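Long-range contacts in gamma-glutamyl-gamma-aminobutyraldehyde dehydrogenase (Burkholderia cenocepacia, PDB 4LIH), which probably catalyses the NAD(P)+-dependent oxidation of aldehydes, among them gamma-glutamyl-gamma-aminobutyraldehyde, to the corresponding carboxylic acids: residues Gly118-Asp123 and Tyr303-Met308; Leu373-Ala378 and Pro391-Val396. All blocks are in the same frame, centred on the assembly; numbering follows the deposited sequence.

Contact 1: Gly118-Asp123 and Tyr303-Met308; sequences GKPIGD and YNMGEM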
ATOM      1  N   GLY A 118     -37.147 -14.985 -11.563  1.00  9.66           N
ATOM      2  CA  GLY A 118     -37.653 -16.187 -10.855  1.00  9.66           C
ATOM      3  C   GLY A 118     -36.961 -16.487  -9.542  1.00  9.67           C
ATOM      4  O   GLY A 118     -37.112 -17.567  -8.982  1.00  9.88           O
ATOM      5  N   LYS A 119     -36.188 -15.521  -9.067  1.00  9.41           N
ATOM      6  CA  LYS A 119     -35.397 -15.628  -7.854  1.00  9.30           C
ATOM      7  C   LYS A 119     -36.209 -15.440  -6.570  1.00  9.59           C
ATOM      8  O   LYS A 119     -36.925 -14.452  -6.454  1.00  9.76           O
ATOM      9  CB  LYS A 119     -34.310 -14.570  -7.946  1.00  9.10           C
ATOM     10  CG  LYS A 119     -33.307 -14.816  -9.071  1.00  8.83           C
ATOM     11  CD  LYS A 119     -32.515 -13.527  -9.359  1.00  8.76           C
ATOM     12  CE  LYS A 119     -31.698 -13.041  -8.175  1.00  8.69           C
ATOM     13  NZ  LYS A 119     -30.368 -13.703  -8.068  1.00  8.61           N
ATOM     14  N   PRO A 120     -36.092 -16.367  -5.592  1.00  9.75           N
ATOM     15  CA  PRO A 120     -36.926 -16.224  -4.398  1.00 10.11           C
ATOM     16  C   PRO A 120     -36.927 -14.782  -3.809  1.00 10.28           C
ATOM     17  O   PRO A 120     -35.866 -14.139  -3.719  1.00 10.35           O
ATOM     18  CB  PRO A 120     -36.290 -17.223  -3.424  1.00 10.07           C
ATOM     19  CG  PRO A 120     -35.757 -18.321  -4.308  1.00  9.87           C
ATOM     20  CD  PRO A 120     -35.226 -17.559  -5.519  1.00  9.75           C
ATOM     21  N   ILE A 121     -38.095 -14.309  -3.356  1.00 10.68           N
ATOM     22  CA  ILE A 121     -38.230 -13.017  -2.740  1.00 10.87           C
ATOM     23  C   ILE A 121     -37.461 -12.936  -1.401  1.00 10.98           C
ATOM     24  O   ILE A 121     -36.980 -11.869  -1.044  1.00 11.12           O
ATOM     25  CB  ILE A 121     -39.749 -12.618  -2.590  1.00 11.20           C
ATOM     26  CG1 ILE A 121     -39.926 -11.137  -2.203  1.00 11.43           C
ATOM     27  CG2 ILE A 121     -40.462 -13.518  -1.615  1.00 11.28           C
ATOM     28  CD1 ILE A 121     -39.615 -10.150  -3.327  1.00 11.49           C
ATOM     29  N   GLY A 122     -37.307 -14.064  -0.710  1.00 11.07           N
ATOM     30  CA  GLY A 122     -36.521 -14.129   0.518  1.00 11.11           C
ATOM     31  C   GLY A 122     -35.033 -13.873   0.197  1.00 11.09           C
ATOM     32  O   GLY A 122     -34.267 -13.395   1.045  1.00 11.50           O
ATOM     33  N   ASP A 123     -34.614 -14.221  -1.014  1.00 11.17           N
ATOM     34  CA  ASP A 123     -33.264 -13.968  -1.501  1.00 11.18           C
ATOM     35  C   ASP A 123     -33.051 -12.528  -1.989  1.00 10.96           C
ATOM     36  O   ASP A 123     -32.059 -11.858  -1.632  1.00 10.70           O
ATOM     37  CB  ASP A 123     -32.940 -14.945  -2.662  1.00 11.59           C
ATOM     38  CG  ASP A 123     -32.821 -16.450  -2.218  1.00 12.21           C
ATOM     39  OD1 ASP A 123     -32.853 -16.779  -1.005  1.00 13.15           O
ATOM     40  OD2 ASP A 123     -32.589 -17.315  -3.113  1.00 12.50           O
ATOM     41  N   TYR A 303     -28.741 -22.932  -4.027  1.00 10.89           N
ATOM     42  CA  TYR A 303     -28.987 -21.498  -3.922  1.00 11.44           C
ATOM     43  C   TYR A 303     -29.085 -20.820  -5.315  1.00 11.14           C
ATOM     44  O   TYR A 303     -28.274 -21.054  -6.188  1.00 11.02           O
ATOM     45  CB  TYR A 303     -27.915 -20.768  -3.079  1.00 11.85           C
ATOM     46  CG  TYR A 303     -28.279 -19.298  -2.962  1.00 12.41           C
ATOM     47  CD1 TYR A 303     -29.220 -18.900  -2.044  1.00 12.95           C
ATOM     48  CD2 TYR A 303     -27.716 -18.332  -3.770  1.00 12.82           C
ATOM     49  CE1 TYR A 303     -29.606 -17.587  -1.922  1.00 13.46           C
ATOM     50  CE2 TYR A 303     -28.108 -16.994  -3.650  1.00 13.30           C
ATOM     51  CZ  TYR A 303     -29.066 -16.671  -2.706  1.00 13.16           C
ATOM     52  OH  TYR A 303     -29.544 -15.432  -2.488  1.00 14.38           O
ATOM     53  N   ASN A 304     -30.086 -19.973  -5.494  1.00 10.96           N
ATOM     54  CA  ASN A 304     -30.375 -19.376  -6.804  1.00 10.48           C
ATOM     55  C   ASN A 304     -30.537 -20.391  -7.915  1.00 10.47           C
ATOM     56  O   ASN A 304     -30.147 -20.186  -9.051  1.00 10.17           O
ATOM     57  CB  ASN A 304     -29.281 -18.379  -7.175  1.00 10.38           C
ATOM     58  CG  ASN A 304     -29.795 -17.267  -8.020  1.00 10.17           C
ATOM     59  OD1 ASN A 304     -30.767 -16.637  -7.668  1.00 10.25           O
ATOM     60  ND2 ASN A 304     -29.157 -17.030  -9.155  1.00 10.19           N
ATOM     61  N   MET A 305     -31.097 -21.534  -7.565  1.00 10.61           N
ATOM     62  CA  MET A 305     -31.335 -22.594  -8.536  1.00 10.68           C
ATOM     63  C   MET A 305     -30.085 -23.155  -9.241  1.00 10.49           C
ATOM     64  O   MET A 305     -30.179 -23.613 -10.369  1.00 10.42           O
ATOM     65  CB  MET A 305     -32.322 -22.092  -9.604  1.00 10.63           C
ATOM     66  CG  MET A 305     -33.681 -21.653  -9.054  1.00 10.88           C
ATOM     67  SD  MET A 305     -33.778 -20.092  -8.087  1.00 10.95           S
ATOM     68  CE  MET A 305     -33.820 -18.843  -9.366  1.00 10.97           C
ATOM     69  N   GLY A 306     -28.916 -23.077  -8.633  1.00 10.66           N
ATOM     70  CA  GLY A 306     -27.665 -23.569  -9.290  1.00 10.71           C
ATOM     71  C   GLY A 306     -27.182 -22.648 -10.388  1.00 10.75           C
ATOM     72  O   GLY A 306     -26.205 -22.941 -11.052  1.00 10.68           O
ATOM     73  N   GLU A 307     -27.881 -21.527 -10.553  1.00 11.10           N
ATOM     74  CA  GLU A 307     -27.595 -20.530 -11.603  1.00 11.23           C
ATOM     75  C   GLU A 307     -26.620 -19.552 -10.980  1.00 11.42           C
ATOM     76  O   GLU A 307     -26.917 -18.407 -10.673  1.00 11.52           O
ATOM     77  CB  GLU A 307     -28.838 -19.801 -12.107  1.00 11.33           C
ATOM     78  CG  GLU A 307     -29.902 -20.725 -12.695  1.00 11.29           C
ATOM     79  CD  GLU A 307     -31.260 -20.100 -12.938  1.00 11.37           C
ATOM     80  OE1 GLU A 307     -31.988 -20.661 -13.810  1.00 11.53           O
ATOM     81  OE2 GLU A 307     -31.638 -19.084 -12.302  1.00 11.34           O
ATOM     82  N   MET A 308     -25.429 -20.042 -10.809  1.00 12.06           N
ATOM     83  CA  MET A 308     -24.392 -19.332 -10.068  1.00 12.52           C
ATOM     84  C   MET A 308     -23.098 -19.755 -10.727  1.00 11.91           C
ATOM     85  O   MET A 308     -22.794 -20.957 -10.792  1.00 11.03           O
ATOM     86  CB  MET A 308     -24.344 -19.773  -8.628  1.00 14.38           C
ATOM     87  CG  MET A 308     -25.406 -19.214  -7.714  1.00 16.35           C
ATOM     88  SD  MET A 308     -24.947 -19.536  -5.989  1.00 20.47           S
ATOM     89  CE  MET A 308     -25.102 -21.319  -5.908  1.00 19.85           C
TER
HETATM   90  O   HOH W   1     -29.983 -14.327  -4.798  1.00 11.77           O
HETATM   91  O   HOH W   2     -32.080 -15.933  -5.508  1.00 10.35           O
HETATM   92  O   HOH W   3     -32.247 -19.702  -3.861  1.00 20.14           O
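K119 and N304 meet where the N-terminal turn of helix 121-142, with P120 at its N-cap, faces the loop leaving helix 290-302. In this aldehyde dehydrogenase that loop runs straight into the cysteine of the family signature, by analogy with relatives the nucleophile.

The direct polar link is a hydrogen bond from K119 NZ to N304 OD1, 3.0 Å long. The ammonium stands above the carbonyl plane, 40° out of it. The lysine chain turns twice on its way, and its last bend (chi4 84°) sets NZ beside the amide. NZ also has a salt bridge to D128 and a hydrogen bond to the carbonyl O of N176, joining helix 121-142, the loop carrying N176 and the loop after helix 290-302. The other end of the amide is held too: N304 ND2 donates to E307 O, nearly in the amide plane, and to N176 O; together they hold the rotation of the group.

Water supplies a second kind of link. One molecule donates to D123 OD2 at 2.8 Å and to N304 OD1, so the asparagine oxygen takes both a lysine and a water. Another joins Y303 OH, at 2.6 Å, to K119 NZ through a weak bond.

D123 and Y303 approach tip to tip, carboxylate and ring planes 38° apart, and OD2 comes obliquely to within 3.2 Å of CE1.

Apolar packing falls to M305. Its chain bends at chi2 and chi3; SD meets P120 CD at 3.9 Å, and CE lies 3.9 Å from K119 CA. The same methyl rests against a polar atom, G118 O, 3.6 Å away.

Contact 2: Leu373-Ala378 and Pro391-Val396; sequences LVTGGA and PTVFEV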
ATOM      1  N   LEU A 373     -28.177 -41.814  -9.364  1.00 15.86           N
ATOM      2  CA  LEU A 373     -29.084 -40.743  -8.922  1.00 16.05           C
ATOM      3  C   LEU A 373     -29.325 -40.869  -7.428  1.00 16.09           C
ATOM      4  O   LEU A 373     -29.862 -41.896  -6.950  1.00 15.84           O
ATOM      5  CB  LEU A 373     -30.421 -40.782  -9.659  1.00 16.57           C
ATOM      6  CG  LEU A 373     -31.450 -39.696  -9.282  1.00 16.81           C
ATOM      7  CD1 LEU A 373     -31.018 -38.281  -9.681  1.00 16.96           C
ATOM      8  CD2 LEU A 373     -32.786 -40.029  -9.933  1.00 17.19           C
ATOM      9  N   VAL A 374     -28.963 -39.825  -6.690  1.00 15.14           N
ATOM     10  CA  VAL A 374     -29.061 -39.889  -5.240  1.00 15.49           C
ATOM     11  C   VAL A 374     -30.381 -39.286  -4.796  1.00 15.52           C
ATOM     12  O   VAL A 374     -31.060 -39.822  -3.875  1.00 15.62           O
ATOM     13  CB  VAL A 374     -27.869 -39.163  -4.565  1.00 15.52           C
ATOM     14  CG1 VAL A 374     -28.070 -39.079  -3.063  1.00 15.96           C
ATOM     15  CG2 VAL A 374     -26.562 -39.889  -4.878  1.00 15.61           C
ATOM     16  N   THR A 375     -30.729 -38.149  -5.402  1.00 14.52           N
ATOM     17  CA  THR A 375     -31.984 -37.514  -5.103  1.00 14.61           C
ATOM     18  C   THR A 375     -32.406 -36.566  -6.214  1.00 14.51           C
ATOM     19  O   THR A 375     -31.585 -36.081  -7.028  1.00 14.17           O
ATOM     20  CB  THR A 375     -31.954 -36.769  -3.742  1.00 14.58           C
ATOM     21  OG1 THR A 375     -33.294 -36.445  -3.330  1.00 14.31           O
ATOM     22  CG2 THR A 375     -31.127 -35.506  -3.842  1.00 14.56           C
ATOM     23  N   GLY A 376     -33.707 -36.314  -6.261  1.00 14.82           N
ATOM     24  CA  GLY A 376     -34.260 -35.362  -7.224  1.00 14.76           C
ATOM     25  C   GLY A 376     -34.320 -35.859  -8.639  1.00 15.11           C
ATOM     26  O   GLY A 376     -34.593 -37.038  -8.886  1.00 15.08           O
ATOM     27  N   GLY A 377     -34.056 -34.956  -9.578  1.00 15.11           N
ATOM     28  CA  GLY A 377     -33.946 -35.300 -10.969  1.00 15.81           C
ATOM     29  C   GLY A 377     -35.171 -35.058 -11.839  1.00 16.19           C
ATOM     30  O   GLY A 377     -35.115 -35.356 -12.992  1.00 17.50           O
ATOM     31  N   ALA A 378     -36.277 -34.552 -11.298  1.00 16.71           N
ATOM     32  CA  ALA A 378     -37.524 -34.382 -12.073  1.00 16.80           C
ATOM     33  C   ALA A 378     -37.900 -32.906 -12.289  1.00 17.02           C
ATOM     34  O   ALA A 378     -37.705 -32.083 -11.398  1.00 16.10           O
ATOM     35  CB  ALA A 378     -38.665 -35.086 -11.346  1.00 17.28           C
ATOM     36  N   PRO A 391     -34.016 -30.109  -6.781  1.00 12.30           N
ATOM     37  CA  PRO A 391     -32.565 -30.199  -6.508  1.00 12.06           C
ATOM     38  C   PRO A 391     -32.088 -31.638  -6.673  1.00 11.89           C
ATOM     39  O   PRO A 391     -32.679 -32.562  -6.099  1.00 11.91           O
ATOM     40  CB  PRO A 391     -32.453 -29.731  -5.064  1.00 12.15           C
ATOM     41  CG  PRO A 391     -33.768 -30.115  -4.462  1.00 12.46           C
ATOM     42  CD  PRO A 391     -34.792 -29.937  -5.545  1.00 12.51           C
ATOM     43  N   THR A 392     -31.035 -31.820  -7.476  1.00 11.33           N
ATOM     44  CA  THR A 392     -30.662 -33.135  -7.990  1.00 11.09           C
ATOM     45  C   THR A 392     -29.214 -33.453  -7.664  1.00 10.76           C
ATOM     46  O   THR A 392     -28.343 -32.617  -7.871  1.00 10.70           O
ATOM     47  CB  THR A 392     -30.869 -33.154  -9.504  1.00 11.04           C
ATOM     48  OG1 THR A 392     -32.270 -32.924  -9.795  1.00 11.23           O
ATOM     49  CG2 THR A 392     -30.443 -34.448 -10.124  1.00 11.12           C
ATOM     50  N   VAL A 393     -28.966 -34.665  -7.173  1.00 10.61           N
ATOM     51  CA  VAL A 393     -27.623 -35.097  -6.833  1.00 10.66           C
ATOM     52  C   VAL A 393     -27.330 -36.409  -7.522  1.00 10.79           C
ATOM     53  O   VAL A 393     -28.154 -37.317  -7.467  1.00 10.95           O
ATOM     54  CB  VAL A 393     -27.480 -35.290  -5.302  1.00 10.62           C
ATOM     55  CG1 VAL A 393     -26.081 -35.718  -4.926  1.00 10.61           C
ATOM     56  CG2 VAL A 393     -27.845 -34.016  -4.555  1.00 10.47           C
ATOM     57  N   PHE A 394     -26.172 -36.485  -8.179  1.00 11.04           N
ATOM     58  CA  PHE A 394     -25.585 -37.743  -8.664  1.00 11.27           C
ATOM     59  C   PHE A 394     -24.235 -38.074  -8.023  1.00 11.70           C
ATOM     60  O   PHE A 394     -23.438 -37.195  -7.687  1.00 11.30           O
ATOM     61  CB  PHE A 394     -25.297 -37.657 -10.150  1.00 11.12           C
ATOM     62  CG  PHE A 394     -26.532 -37.598 -11.004  1.00 11.12           C
ATOM     63  CD1 PHE A 394     -27.179 -38.769 -11.360  1.00 11.02           C
ATOM     64  CD2 PHE A 394     -27.029 -36.396 -11.447  1.00 10.92           C
ATOM     65  CE1 PHE A 394     -28.290 -38.728 -12.168  1.00 11.15           C
ATOM     66  CE2 PHE A 394     -28.172 -36.333 -12.234  1.00 10.90           C
ATOM     67  CZ  PHE A 394     -28.814 -37.507 -12.586  1.00 11.07           C
ATOM     68  N   GLU A 395     -23.961 -39.370  -7.949  1.00 12.61           N
ATOM     69  CA  GLU A 395     -22.619 -39.856  -7.596  1.00 13.67           C
ATOM     70  C   GLU A 395     -21.962 -40.250  -8.912  1.00 13.29           C
ATOM     71  O   GLU A 395     -22.510 -41.055  -9.649  1.00 13.27           O
ATOM     72  CB  GLU A 395     -22.715 -41.026  -6.606  1.00 15.27           C
ATOM     73  CG  GLU A 395     -21.354 -41.429  -6.089  1.00 17.49           C
ATOM     74  CD  GLU A 395     -21.399 -42.406  -4.952  1.00 18.99           C
ATOM     75  OE1 GLU A 395     -22.493 -42.748  -4.470  1.00 20.81           O
ATOM     76  OE2 GLU A 395     -20.310 -42.848  -4.584  1.00 22.80           O
ATOM     77  N   VAL A 396     -20.830 -39.642  -9.237  1.00 12.96           N
ATOM     78  CA  VAL A 396     -20.181 -39.860 -10.553  1.00 13.13           C
ATOM     79  C   VAL A 396     -18.697 -39.968 -10.381  1.00 13.24           C
ATOM     80  O   VAL A 396     -18.125 -39.579  -9.331  1.00 13.72           O
ATOM     81  CB  VAL A 396     -20.475 -38.726 -11.614  1.00 12.88           C
ATOM     82  CG1 VAL A 396     -21.900 -38.819 -12.176  1.00 12.83           C
ATOM     83  CG2 VAL A 396     -20.199 -37.333 -11.067  1.00 12.61           C
TER
HETATM   84  O   HOH W   4     -34.169 -33.718  -4.184  1.00 21.81           O
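V374 and T375 both face V393, a two-to-one match that forms the tight part of the contact. V393 O accepts a short hydrogen bond from V374 N (2.7 Å, N-H...O angle 163°) and a weak, longer one from T375 N at 3.4 Å, while V393 N donates to T375 O at 3.0 Å. At G376 a CB would run into P391 O, so the close approach depends on the bare CA, 3.4 Å from that oxygen in a CA-H...O contact. G377 N also reaches T392 OG1, though weakly, at a bent 123°; that hydroxyl has its stronger partner in E390 O.

This is a classic beta bulge, shifting the register by one residue between antiparallel strands 372-375 and 388-395, the latter parallel to strand 411-417 in the mixed sheet of the catalytic domain. On the L373-F394 face, L373 CD1 sits over the phenyl ring, 4.0 Å from the centroid, in a CH-pi contact. I402 of helix 401-404 touches the F394 side chain.

The ends are looser. T375 CG2 still touches V393 CG2 at 3.7 Å, but OG1, anti to the backbone N (chi1 -166°), shares a hydrogen bond with a water, 3.0 Å away, that donates to P391 O. The sparse end within the two segments is V374 CG2 and E395 CB, 4.4 Å apart; helix 319-333 packs on V374, and R372 and K322 engage the carboxylate of E395.

Overall arrangement
Set side by side, the two contacts illustrate how one fold combines a wet, polar junction with a sheet pairing. The centre of contact 1 is about 12 Å from that of the chain, the centre of contact 2 about 26 Å, on the same side. Their centres are 19 Å apart and their nearest atoms about 8 Å. The sheet connects them indirectly: the loop of contact 1 leads to strand 314-318, which pairs with strand 411-417, the neighbour of strand 388-395 in contact 2. Both lie away from the predicted active-site residue E274, yet the Y303 side chain is about 4 Å from a bound MES molecule, probably from crystallisation, consistent with a nearby pocket.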